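Local atomic coordinates of okadaic acid binding protein 2-alpha (Halichondria okadai, PDB entry 4WRI), a protein that binds the polyether toxin okadaic acid in an internal pocket and is implicated in accumulating this cytotoxin in the sponge. Residues Arg15-Arg18 and Thr19-Arg22. Numbering follows the deposited sequence.
Sequences RKMR and TVFR
Arg-15 and Thr-19 begin a run of four successive i to i+4 backbone hydrogen bonds that makes Arg-15 to Arg-22 two regular turns of the helix 11-27. Thr-19 N donates to Arg-15 O at 3.0 Å, and Val-20, Phe-21 and Arg-22 repeat the step onto Lys-16, Met-17 and Arg-18; Thr-19 N adds a weak bond to Lys-16 O. The carbonyl of Arg-15 has a second donor in the Thr-19 hydroxyl, whose OG1 lies 2.9 Å from Arg-15 O. With OG1 beside its own backbone N (chi1 -60°), the threonine turns its hydroxyl back along the helix, and the two donors reach the oxygen from opposite faces of the carbonyl plane. The bond from OG1 to Arg-15 O is the side chain-to-backbone bond common for threonine within helices; OG1 also accepts from Val-191 N, which ties the C-terminal tail to this face of the helix.

On the apolar side, Met-17 and Val-20 run alongside each other off the same flank, Met-17 CE reaching Val-20 CG2 at 4.1 Å. Both side chains pack on Phe-172 and Phe-173 of the helix 169-174, and that of Val-20 is about 5 Å from the bound okadaic acid at its nearest approach, which puts this flank beside the toxin pocket.

Arg-18 bends at chi3 (-70°) and lays one face of its guanidinium over the backbone of Arg-15, whose CA stands 3.5 Å from the guanidinium plane and off its centre. Arg-18 NH2 forms a salt bridge with the terminal carboxylate of Asp-192, while Arg-15 NE bonds to Val-191 O.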
loop_
_atom_site.group_PDB
_atom_site.type_symbol
_atom_site.label_atom_id
_atom_site.label_comp_id
_atom_site.label_asym_id
_atom_site.label_seq_id
_atom_site.Cartn_x
_atom_site.Cartn_y
_atom_site.Cartn_z
ATOM N N ARG A 15 -7.370 7.833 9.097
ATOM C CA ARG A 15 -7.159 6.555 9.730
ATOM C C ARG A 15 -6.631 5.545 8.726
ATOM O O ARG A 15 -5.738 4.762 9.050
ATOM C CB ARG A 15 -8.473 6.042 10.311
ATOM C CG ARG A 15 -8.326 4.791 11.145
ATOM C CD ARG A 15 -9.670 4.367 11.709
ATOM N NE ARG A 15 -9.550 3.149 12.483
ATOM C CZ ARG A 15 -10.574 2.354 12.786
ATOM N NH1 ARG A 15 -11.793 2.672 12.380
ATOM N NH2 ARG A 15 -10.379 1.246 13.483
ATOM N N LYS A 16 -7.188 5.545 7.523
ATOM C CA LYS A 16 -6.645 4.669 6.492
ATOM C C LYS A 16 -5.164 5.014 6.215
ATOM O O LYS A 16 -4.327 4.091 6.075
ATOM C CB LYS A 16 -7.486 4.726 5.215
ATOM C CG LYS A 16 -8.853 4.065 5.341
ATOM C CD LYS A 16 -9.590 4.016 4.004
ATOM C CE LYS A 16 -9.938 5.398 3.443
ATOM N NZ LYS A 16 -10.654 5.277 2.126
ATOM N N MET A 17 -4.809 6.296 6.157
ATOM C CA MET A 17 -3.418 6.641 5.873
ATOM C C MET A 17 -2.490 6.293 7.032
ATOM O O MET A 17 -1.340 5.887 6.808
ATOM C CB MET A 17 -3.271 8.097 5.441
ATOM C CG MET A 17 -3.962 8.394 4.136
ATOM S SD MET A 17 -3.461 7.362 2.715
ATOM C CE MET A 17 -4.784 6.146 2.604
ATOM N N ARG A 18 -2.962 6.411 8.269
ATOM C CA ARG A 18 -2.185 5.923 9.405
ATOM C C ARG A 18 -1.971 4.419 9.279
ATOM O O ARG A 18 -0.949 3.887 9.719
ATOM C CB ARG A 18 -2.870 6.247 10.738
ATOM C CG ARG A 18 -2.907 7.743 11.048
ATOM C CD ARG A 18 -3.298 7.972 12.512
ATOM N NE ARG A 18 -4.699 7.649 12.790
ATOM C CZ ARG A 18 -5.735 8.456 12.534
ATOM N NH1 ARG A 18 -5.564 9.640 11.953
ATOM N NH2 ARG A 18 -6.956 8.041 12.864
ATOM N N THR A 19 -2.930 3.724 8.672
ATOM C CA THR A 19 -2.818 2.274 8.491
ATOM C C THR A 19 -1.728 1.945 7.456
ATOM O O THR A 19 -1.040 0.947 7.572
ATOM C CB THR A 19 -4.188 1.682 8.103
ATOM O OG1 THR A 19 -5.126 1.959 9.164
ATOM C CG2 THR A 19 -4.122 0.175 7.875
ATOM N N VAL A 20 -1.578 2.793 6.449
ATOM C CA VAL A 20 -0.471 2.660 5.509
ATOM C C VAL A 20 0.869 2.879 6.203
ATOM O O VAL A 20 1.825 2.140 5.978
ATOM C CB VAL A 20 -0.599 3.692 4.384
ATOM C CG1 VAL A 20 0.614 3.640 3.458
ATOM C CG2 VAL A 20 -1.889 3.477 3.588
ATOM N N PHE A 21 0.956 3.913 7.034
ATOM C CA PHE A 21 2.228 4.349 7.607
ATOM C C PHE A 21 2.707 3.418 8.720
ATOM O O PHE A 21 3.930 3.223 8.894
ATOM C CB PHE A 21 2.075 5.778 8.141
ATOM C CG PHE A 21 3.368 6.418 8.583
ATOM C CD1 PHE A 21 4.176 7.099 7.679
ATOM C CD2 PHE A 21 3.772 6.347 9.908
ATOM C CE1 PHE A 21 5.356 7.736 8.094
ATOM C CE2 PHE A 21 4.968 6.985 10.331
ATOM C CZ PHE A 21 5.749 7.667 9.426
ATOM N N ARG A 22 1.765 2.864 9.487
ATOM C CA ARG A 22 2.126 2.113 10.695
ATOM C C ARG A 22 3.178 1.007 10.495
ATOM O O ARG A 22 4.143 0.973 11.256
ATOM C CB ARG A 22 0.871 1.596 11.439
ATOM C CG ARG A 22 1.180 0.848 12.763
ATOM C CD ARG A 22 1.776 1.758 13.837
ATOM N NE ARG A 22 1.152 3.088 13.877
ATOM C CZ ARG A 22 -0.013 3.384 14.453
ATOM N NH1 ARG A 22 -0.718 2.443 15.076
ATOM N NH2 ARG A 22 -0.483 4.632 14.403
#